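Local coordinates for protein SCO1 homolog 1, mitochondrial (Arabidopsis thaliana, PDB 6N5U), which binds copper(I) through its thioredoxin-fold domain and is thought to help insert copper into cytochrome c oxidase in the mitochondrion, at residues G38-P43 / P70-V75; I34-F39 / H131-Y136; S74-R79 / Y127-S132. All blocks are in the same frame, centred on the assembly; numbering follows the deposited sequence.

Contact 1: residues G38-P43 / P70-V75; sequences GFTHCP and PVFISV. With CU1 (copper (I) ion), chain D.
G38 and S74 pair as parallel strand residues, their CA atoms 5.1 Å apart, where strands 32-38 and 68-74 end in the thioredoxin fold. The amide of G38 donates to I73 O (N to O 2.9 Å), and V75 N donates to G38 O (2.7 Å). The same oxygen takes a CA-H...O contact from S74. With CG anti to the backbone N (chi1 168°), F72 lays its ring beside the glycine, CE1 3.7 Å from G38 C and almost as near F39 N. At F39 the chain leaves the sheet. CB of F39 meets V75 CG2 loosely, while the ring turns off toward the copper and takes C42 CB over one face. T40 brings its amide N to the edge of the F72 ring, and T40 CG2 lies 4.0 Å from F72 CZ, the side chains crossing at about a right angle. T40 OG1 and S74 OG both bond to D80. A type I turn from F39 to C42, closed by C42 N on F39 O, delivers C42 SG to the copper at 2.3 Å; C46 and H131 complete the site. The loop bearing this cysteine ligand is thus tied at its root to the central sheet by two backbone bonds.

Contact 2: residues I34-F39 / H131-Y136; sequences ILYFGF and HSIVMY. With CU1 (copper (I) ion), chain D.
L35 and Y136 form an antiparallel hydrogen-bonded pair in the central sheet of the thioredoxin fold, joining strand 32-38 to strand 135-138. L35 N donates to Y136 O (2.9 Å), and Y136 N returns a bond to L35 O. On the face of L35, F37 sends its CE1 to the edge of the Y136 ring, 3.8 Å from Y136 CE2. Y36 points to the other face. With CG anti to the backbone N (chi1 174°), its ring runs beside 131-136, taking M135 CG at its edge 3.9 Å from CD1, with I133 CG2 also at the rim. Y36 OH approaches the edge of the H131 imidazole near CE1, and the phenol also touches C46 and E49 of helix 45-64. An alanine at Y36 would probably leave M135 CG and I133 CG2 without the ring they pack against and H131 without its neighbour at CE1. H131 CG stands between the backbone N and carbonyl carbon (chi1 63°), which turns the imidazole back toward strand 32-38. H131 ND1 bonds to S132 O (3.0 Å), limiting ring rotation. F39 presents its edge to H131 NE2 with the ring planes at 86°. H131 NE2 binds the copper, in the imidazole plane, at 2.5 Å.

Contact 3: residues S74-R79 / Y127-S132; sequences SVDPER and YLVDHS. With CU1 (copper (I) ion), chain D.
Y127 meets R79 and D76 where the two-stranded antiparallel sheet of 117-121 and 127-131, a hairpin beside the thioredoxin core, faces the loop that follows strand 68-74. Y127 CG lies between its backbone N and carbonyl carbon (chi1 65°), laying the ring face against the R79 guanidinium. The two lie flat on each other with planes 19° apart, a cation-pi stack with R79 CZ 3.9 Å from the ring centroid. Y127 OH donates to D76 OD1 (2.7 Å), tip to tip and on the syn lone pair. In a salt bridge, R79 NE (2.9 Å) and NH2 grip D76 OD2, the other carboxylate oxygen, side-on, so acid, phenol and guanidinium hold one another in place. R79 NH2 reaches Y127 O as well (2.8 Å), from above the carbonyl plane, with a weak bond from NH1 beside it. The charge of E78 is met by K119 of the partner strand, which also makes a cation-pi contact with Y127. L128 turns away and packs on F39. V129 returns to the loop, with CG1 3.6 Å from V75 CG2 and CG2 against D76 CB. At H131, the copper ligand, V75 CG2 comes obliquely to the imidazole, 4.0 Å from CG.

Overall arrangement
The three contacts converge on the copper site at one end of the central mixed sheet. Contacts 1 and 2 have centres about 8 Å apart and share G38 and F39; strand 32-38 lies between 68-74 and 135-138, so they join it to its neighbours on either side. Contact 3, with its centre about 8 Å from contact 1 and 11 Å from contact 2, shares S74 and V75 with the former and H131 and S132 with the latter. Along the chain, 34-43 comes first, then 70-79, then 127-136. Ligands distant in sequence, C42 and C46 against H131, are thereby brought together, with F39 packed against residues of contact 3.

Contact 1: residues G38-P43 / P70-V75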
loop_
_atom_site.group_PDB
_atom_site.type_symbol
_atom_site.label_atom_id
_atom_site.label_comp_id
_atom_site.label_asym_id
_atom_site.label_seq_id
_atom_site.Cartn_x
_atom_site.Cartn_y
_atom_site.Cartn_z
ATOM N N GLY A 38 -1.797 5.484 -1.218
ATOM C CA GLY A 38 -1.104 6.708 -1.594
ATOM C C GLY A 38 -1.460 7.214 -2.971
ATOM O O GLY A 38 -2.452 6.771 -3.544
ATOM N N PHE A 39 -0.661 8.169 -3.494
ATOM C CA PHE A 39 -0.787 8.790 -4.826
ATOM C C PHE A 39 0.603 9.194 -5.372
ATOM O O PHE A 39 1.392 9.777 -4.634
ATOM C CB PHE A 39 -1.824 9.930 -4.854
ATOM C CG PHE A 39 -1.470 11.293 -4.300
ATOM C CD1 PHE A 39 -1.545 11.547 -2.936
ATOM C CD2 PHE A 39 -1.216 12.363 -5.155
ATOM C CE1 PHE A 39 -1.252 12.818 -2.430
ATOM C CE2 PHE A 39 -0.939 13.639 -4.650
ATOM C CZ PHE A 39 -0.948 13.855 -3.292
ATOM N N THR A 40 0.923 8.824 -6.633
ATOM C CA THR A 40 2.248 9.026 -7.236
ATOM C C THR A 40 2.706 10.490 -7.260
ATOM O O THR A 40 3.900 10.725 -7.212
ATOM C CB THR A 40 2.372 8.374 -8.641
ATOM O OG1 THR A 40 1.714 9.166 -9.622
ATOM C CG2 THR A 40 1.874 6.931 -8.683
ATOM N N HIS A 41 1.798 11.453 -7.276
ATOM C CA HIS A 41 2.181 12.867 -7.327
ATOM C C HIS A 41 2.375 13.509 -5.944
ATOM O O HIS A 41 2.499 14.736 -5.855
ATOM C CB HIS A 41 1.182 13.671 -8.195
ATOM C CG HIS A 41 1.268 13.341 -9.655
ATOM N ND1 HIS A 41 0.692 12.187 -10.155
ATOM C CD2 HIS A 41 1.896 13.982 -10.665
ATOM C CE1 HIS A 41 0.977 12.165 -11.448
ATOM N NE2 HIS A 41 1.688 13.222 -11.804
ATOM N N CYS A 42 2.441 12.685 -4.877
ATOM C CA CYS A 42 2.632 13.130 -3.502
ATOM C C CYS A 42 4.042 13.644 -3.308
ATOM O O CYS A 42 5.009 12.916 -3.578
ATOM C CB CYS A 42 2.292 12.024 -2.513
ATOM S SG CYS A 42 2.123 12.580 -0.787
ATOM N N PRO A 43 4.164 14.908 -2.842
ATOM C CA PRO A 43 5.492 15.532 -2.715
ATOM C C PRO A 43 6.460 14.935 -1.686
ATOM O O PRO A 43 7.651 14.828 -2.004
ATOM C CB PRO A 43 5.167 16.992 -2.374
ATOM C CG PRO A 43 3.751 17.195 -2.811
ATOM C CD PRO A 43 3.091 15.881 -2.551
ATOM N N PRO A 70 5.017 -5.738 -0.173
ATOM C CA PRO A 70 4.478 -4.381 -0.040
ATOM C C PRO A 70 3.498 -4.133 -1.186
ATOM O O PRO A 70 3.733 -4.593 -2.320
ATOM C CB PRO A 70 5.729 -3.495 -0.118
ATOM C CG PRO A 70 6.726 -4.283 -0.929
ATOM C CD PRO A 70 6.352 -5.737 -0.831
ATOM N N VAL A 71 2.366 -3.468 -0.870
ATOM C CA VAL A 71 1.337 -3.136 -1.844
ATOM C C VAL A 71 0.963 -1.638 -1.804
ATOM O O VAL A 71 0.435 -1.152 -0.797
ATOM C CB VAL A 71 0.096 -4.065 -1.722
ATOM C CG1 VAL A 71 -1.052 -3.608 -2.641
ATOM C CG2 VAL A 71 0.462 -5.526 -1.986
ATOM N N PHE A 72 1.189 -0.931 -2.917
ATOM C CA PHE A 72 0.779 0.463 -3.066
ATOM C C PHE A 72 -0.611 0.513 -3.747
ATOM O O PHE A 72 -0.741 0.009 -4.861
ATOM C CB PHE A 72 1.803 1.210 -3.923
ATOM C CG PHE A 72 1.398 2.576 -4.414
ATOM C CD1 PHE A 72 1.554 3.695 -3.609
ATOM C CD2 PHE A 72 0.931 2.756 -5.710
ATOM C CE1 PHE A 72 1.210 4.969 -4.082
ATOM C CE2 PHE A 72 0.576 4.029 -6.177
ATOM C CZ PHE A 72 0.710 5.123 -5.360
ATOM N N ILE A 73 -1.643 1.094 -3.080
ATOM C CA ILE A 73 -2.984 1.255 -3.675
ATOM C C ILE A 73 -3.206 2.744 -3.891
ATOM O O ILE A 73 -3.056 3.525 -2.957
ATOM C CB ILE A 73 -4.084 0.601 -2.834
ATOM C CG1 ILE A 73 -3.766 -0.886 -2.567
ATOM C CG2 ILE A 73 -5.476 0.807 -3.501
ATOM C CD1 ILE A 73 -4.811 -1.644 -1.657
ATOM N N SER A 74 -3.486 3.141 -5.116
ATOM C CA SER A 74 -3.657 4.544 -5.483
ATOM C C SER A 74 -4.988 5.145 -5.106
ATOM O O SER A 74 -6.037 4.562 -5.404
ATOM C CB SER A 74 -3.431 4.735 -6.976
ATOM O OG SER A 74 -3.628 6.101 -7.305
ATOM N N VAL A 75 -4.953 6.338 -4.477
ATOM C CA VAL A 75 -6.139 7.137 -4.120
ATOM C C VAL A 75 -6.279 8.305 -5.128
ATOM O O VAL A 75 -7.048 9.243 -4.892
ATOM C CB VAL A 75 -6.188 7.607 -2.640
ATOM C CG1 VAL A 75 -6.294 6.423 -1.679
ATOM C CG2 VAL A 75 -5.010 8.532 -2.286
HETATM CU CU CU1 D . 0.615 11.051 0.041
#

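Contact 2: residues I34-F39 / H131-Y136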
loop_
_atom_site.group_PDB
_atom_site.type_symbol
_atom_site.label_atom_id
_atom_site.label_comp_id
_atom_site.label_asym_id
_atom_site.label_seq_id
_atom_site.Cartn_x
_atom_site.Cartn_y
_atom_site.Cartn_z
ATOM N N ILE A 34 1.622 -6.045 3.171
ATOM C CA ILE A 34 1.475 -4.730 3.808
ATOM C C ILE A 34 0.888 -3.794 2.770
ATOM O O ILE A 34 1.527 -3.577 1.750
ATOM C CB ILE A 34 2.762 -4.150 4.482
ATOM C CG1 ILE A 34 3.321 -5.104 5.567
ATOM C CG2 ILE A 34 2.469 -2.761 5.080
ATOM C CD1 ILE A 34 4.748 -4.806 6.053
ATOM N N LEU A 35 -0.330 -3.255 3.007
ATOM C CA LEU A 35 -1.012 -2.361 2.050
ATOM C C LEU A 35 -0.847 -0.901 2.461
ATOM O O LEU A 35 -1.110 -0.572 3.613
ATOM C CB LEU A 35 -2.517 -2.671 1.917
ATOM C CG LEU A 35 -3.001 -4.109 1.776
ATOM C CD1 LEU A 35 -4.464 -4.193 2.146
ATOM C CD2 LEU A 35 -2.878 -4.608 0.360
ATOM N N TYR A 36 -0.393 -0.043 1.539
ATOM C CA TYR A 36 -0.193 1.386 1.772
ATOM C C TYR A 36 -1.017 2.119 0.733
ATOM O O TYR A 36 -0.901 1.844 -0.468
ATOM C CB TYR A 36 1.314 1.817 1.718
ATOM C CG TYR A 36 1.520 3.319 1.821
ATOM C CD1 TYR A 36 1.421 3.973 3.047
ATOM C CD2 TYR A 36 1.723 4.096 0.682
ATOM C CE1 TYR A 36 1.497 5.366 3.136
ATOM C CE2 TYR A 36 1.802 5.490 0.758
ATOM C CZ TYR A 36 1.702 6.121 1.990
ATOM O OH TYR A 36 1.789 7.492 2.086
ATOM N N PHE A 37 -1.864 3.033 1.188
ATOM C CA PHE A 37 -2.706 3.809 0.272
ATOM C C PHE A 37 -2.000 5.143 0.047
ATOM O O PHE A 37 -1.592 5.799 1.020
ATOM C CB PHE A 37 -4.121 3.990 0.860
ATOM C CG PHE A 37 -4.991 2.740 0.865
ATOM C CD1 PHE A 37 -4.770 1.718 1.786
ATOM C CD2 PHE A 37 -6.050 2.604 -0.033
ATOM C CE1 PHE A 37 -5.548 0.563 1.777
ATOM C CE2 PHE A 37 -6.839 1.446 -0.035
ATOM C CZ PHE A 37 -6.570 0.429 0.865
ATOM N N GLY A 38 -1.797 5.484 -1.218
ATOM C CA GLY A 38 -1.104 6.708 -1.594
ATOM C C GLY A 38 -1.460 7.214 -2.971
ATOM O O GLY A 38 -2.452 6.771 -3.544
ATOM N N PHE A 39 -0.661 8.169 -3.494
ATOM C CA PHE A 39 -0.787 8.790 -4.826
ATOM C C PHE A 39 0.603 9.194 -5.372
ATOM O O PHE A 39 1.392 9.777 -4.634
ATOM C CB PHE A 39 -1.824 9.930 -4.854
ATOM C CG PHE A 39 -1.470 11.293 -4.300
ATOM C CD1 PHE A 39 -1.545 11.547 -2.936
ATOM C CD2 PHE A 39 -1.216 12.363 -5.155
ATOM C CE1 PHE A 39 -1.252 12.818 -2.430
ATOM C CE2 PHE A 39 -0.939 13.639 -4.650
ATOM C CZ PHE A 39 -0.948 13.855 -3.292
ATOM N N HIS A 131 -5.231 12.380 2.249
ATOM C CA HIS A 131 -5.628 11.016 2.607
ATOM C C HIS A 131 -5.042 10.528 3.911
ATOM O O HIS A 131 -4.162 11.176 4.490
ATOM C CB HIS A 131 -5.263 10.037 1.466
ATOM C CG HIS A 131 -3.780 9.947 1.219
ATOM N ND1 HIS A 131 -3.003 8.983 1.836
ATOM C CD2 HIS A 131 -2.982 10.737 0.467
ATOM C CE1 HIS A 131 -1.777 9.185 1.395
ATOM N NE2 HIS A 131 -1.723 10.231 0.562
ATOM N N SER A 132 -5.534 9.361 4.356
ATOM C CA SER A 132 -5.143 8.680 5.590
ATOM C C SER A 132 -3.743 8.106 5.392
ATOM O O SER A 132 -3.492 7.466 4.362
ATOM C CB SER A 132 -6.117 7.543 5.892
ATOM O OG SER A 132 -7.479 7.877 5.690
ATOM N N ILE A 133 -2.815 8.388 6.324
ATOM C CA ILE A 133 -1.434 7.865 6.239
ATOM C C ILE A 133 -1.463 6.587 7.034
ATOM O O ILE A 133 -1.442 6.599 8.280
ATOM C CB ILE A 133 -0.342 8.877 6.650
ATOM C CG1 ILE A 133 -0.458 10.138 5.773
ATOM C CG2 ILE A 133 1.052 8.244 6.539
ATOM C CD1 ILE A 133 -0.363 11.437 6.514
ATOM N N VAL A 134 -1.647 5.478 6.294
ATOM C CA VAL A 134 -1.931 4.166 6.845
ATOM C C VAL A 134 -1.157 2.989 6.186
ATOM O O VAL A 134 -0.882 3.023 5.000
ATOM C CB VAL A 134 -3.476 3.989 6.682
ATOM C CG1 VAL A 134 -3.919 2.598 7.030
ATOM C CG2 VAL A 134 -4.257 4.989 7.524
ATOM N N MET A 135 -0.876 1.936 6.966
ATOM C CA MET A 135 -0.296 0.669 6.526
ATOM C C MET A 135 -1.078 -0.436 7.214
ATOM O O MET A 135 -1.396 -0.340 8.413
ATOM C CB MET A 135 1.213 0.547 6.804
ATOM C CG MET A 135 2.041 1.446 5.942
ATOM S SD MET A 135 3.792 1.507 6.296
ATOM C CE MET A 135 3.772 2.112 8.078
ATOM N N TYR A 136 -1.399 -1.479 6.448
ATOM C CA TYR A 136 -2.212 -2.589 6.928
ATOM C C TYR A 136 -1.496 -3.896 6.739
ATOM O O TYR A 136 -1.234 -4.291 5.600
ATOM C CB TYR A 136 -3.549 -2.642 6.160
ATOM C CG TYR A 136 -4.475 -1.475 6.376
ATOM C CD1 TYR A 136 -5.144 -1.307 7.585
ATOM C CD2 TYR A 136 -4.745 -0.574 5.350
ATOM C CE1 TYR A 136 -6.044 -0.262 7.777
ATOM C CE2 TYR A 136 -5.660 0.468 5.525
ATOM C CZ TYR A 136 -6.309 0.618 6.742
ATOM O OH TYR A 136 -7.128 1.691 6.991
HETATM CU CU CU1 D . 0.615 11.051 0.041
#

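Contact 3: residues S74-R79 / Y127-S132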
loop_
_atom_site.group_PDB
_atom_site.type_symbol
_atom_site.label_atom_id
_atom_site.label_comp_id
_atom_site.label_asym_id
_atom_site.label_seq_id
_atom_site.Cartn_x
_atom_site.Cartn_y
_atom_site.Cartn_z
ATOM N N SER A 74 -3.486 3.141 -5.116
ATOM C CA SER A 74 -3.657 4.544 -5.483
ATOM C C SER A 74 -4.988 5.145 -5.106
ATOM O O SER A 74 -6.037 4.562 -5.404
ATOM C CB SER A 74 -3.431 4.735 -6.976
ATOM O OG SER A 74 -3.628 6.101 -7.305
ATOM N N VAL A 75 -4.953 6.338 -4.477
ATOM C CA VAL A 75 -6.139 7.137 -4.120
ATOM C C VAL A 75 -6.279 8.305 -5.128
ATOM O O VAL A 75 -7.048 9.243 -4.892
ATOM C CB VAL A 75 -6.188 7.607 -2.640
ATOM C CG1 VAL A 75 -6.294 6.423 -1.679
ATOM C CG2 VAL A 75 -5.010 8.532 -2.286
ATOM N N ASP A 76 -5.542 8.219 -6.279
ATOM C CA ASP A 76 -5.602 9.204 -7.362
ATOM C C ASP A 76 -5.719 8.510 -8.718
ATOM O O ASP A 76 -4.827 8.689 -9.548
ATOM C CB ASP A 76 -4.419 10.190 -7.287
ATOM C CG ASP A 76 -4.466 11.390 -8.215
ATOM O OD1 ASP A 76 -5.532 11.656 -8.786
ATOM O OD2 ASP A 76 -3.424 12.058 -8.372
ATOM N N PRO A 77 -6.839 7.777 -9.003
ATOM C CA PRO A 77 -6.954 7.081 -10.294
ATOM C C PRO A 77 -6.998 7.969 -11.556
ATOM O O PRO A 77 -6.777 7.446 -12.662
ATOM C CB PRO A 77 -8.236 6.258 -10.133
ATOM C CG PRO A 77 -9.018 6.970 -9.119
ATOM C CD PRO A 77 -8.015 7.485 -8.157
ATOM N N GLU A 78 -7.288 9.288 -11.410
ATOM C CA GLU A 78 -7.375 10.202 -12.561
ATOM C C GLU A 78 -6.025 10.430 -13.210
ATOM O O GLU A 78 -5.967 10.610 -14.431
ATOM C CB GLU A 78 -8.005 11.555 -12.181
ATOM C CG GLU A 78 -9.502 11.508 -11.894
ATOM C CD GLU A 78 -10.015 12.604 -10.973
ATOM O OE1 GLU A 78 -9.552 12.692 -9.810
ATOM O OE2 GLU A 78 -10.894 13.376 -11.416
ATOM N N ARG A 79 -4.944 10.438 -12.397
ATOM C CA ARG A 79 -3.574 10.686 -12.857
ATOM C C ARG A 79 -2.721 9.427 -12.833
ATOM O O ARG A 79 -1.847 9.238 -13.694
ATOM C CB ARG A 79 -2.902 11.785 -12.012
ATOM C CG ARG A 79 -3.371 13.199 -12.358
ATOM C CD ARG A 79 -2.564 14.296 -11.675
ATOM N NE ARG A 79 -2.603 14.167 -10.218
ATOM C CZ ARG A 79 -2.221 15.111 -9.371
ATOM N NH1 ARG A 79 -1.782 16.280 -9.822
ATOM N NH2 ARG A 79 -2.282 14.901 -8.067
ATOM N N TYR A 127 -3.667 19.497 -8.441
ATOM C CA TYR A 127 -4.326 19.174 -7.204
ATOM C C TYR A 127 -3.489 18.102 -6.492
ATOM O O TYR A 127 -2.610 17.461 -7.088
ATOM C CB TYR A 127 -5.764 18.672 -7.483
ATOM C CG TYR A 127 -5.846 17.366 -8.249
ATOM C CD1 TYR A 127 -5.866 17.350 -9.638
ATOM C CD2 TYR A 127 -5.907 16.143 -7.581
ATOM C CE1 TYR A 127 -5.906 16.149 -10.349
ATOM C CE2 TYR A 127 -5.953 14.937 -8.281
ATOM C CZ TYR A 127 -5.957 14.946 -9.668
ATOM O OH TYR A 127 -6.029 13.778 -10.385
ATOM N N LEU A 128 -3.768 17.920 -5.215
ATOM C CA LEU A 128 -3.178 16.855 -4.424
ATOM C C LEU A 128 -4.347 16.077 -3.851
ATOM O O LEU A 128 -5.480 16.513 -3.982
ATOM C CB LEU A 128 -2.239 17.385 -3.311
ATOM C CG LEU A 128 -0.972 18.136 -3.748
ATOM C CD1 LEU A 128 -0.295 18.782 -2.588
ATOM C CD2 LEU A 128 -0.016 17.255 -4.460
ATOM N N VAL A 129 -4.099 14.894 -3.334
ATOM C CA VAL A 129 -5.114 14.081 -2.678
ATOM C C VAL A 129 -4.760 14.016 -1.185
ATOM O O VAL A 129 -3.662 13.601 -0.818
ATOM C CB VAL A 129 -5.348 12.679 -3.322
ATOM C CG1 VAL A 129 -6.371 11.875 -2.524
ATOM C CG2 VAL A 129 -5.782 12.807 -4.785
ATOM N N ASP A 130 -5.646 14.550 -0.352
ATOM C CA ASP A 130 -5.503 14.523 1.100
ATOM C C ASP A 130 -6.030 13.148 1.517
ATOM O O ASP A 130 -7.122 12.759 1.109
ATOM C CB ASP A 130 -6.338 15.654 1.712
ATOM C CG ASP A 130 -6.183 15.849 3.198
ATOM O OD1 ASP A 130 -5.191 15.360 3.760
ATOM O OD2 ASP A 130 -7.051 16.503 3.796
ATOM N N HIS A 131 -5.231 12.380 2.249
ATOM C CA HIS A 131 -5.628 11.016 2.607
ATOM C C HIS A 131 -5.042 10.528 3.911
ATOM O O HIS A 131 -4.162 11.176 4.490
ATOM C CB HIS A 131 -5.263 10.037 1.466
ATOM C CG HIS A 131 -3.780 9.947 1.219
ATOM N ND1 HIS A 131 -3.003 8.983 1.836
ATOM C CD2 HIS A 131 -2.982 10.737 0.467
ATOM C CE1 HIS A 131 -1.777 9.185 1.395
ATOM N NE2 HIS A 131 -1.723 10.231 0.562
ATOM N N SER A 132 -5.534 9.361 4.356
ATOM C CA SER A 132 -5.143 8.680 5.590
ATOM C C SER A 132 -3.743 8.106 5.392
ATOM O O SER A 132 -3.492 7.466 4.362
ATOM C CB SER A 132 -6.117 7.543 5.892
ATOM O OG SER A 132 -7.479 7.877 5.690
HETATM CU CU CU1 D . 0.615 11.051 0.041
#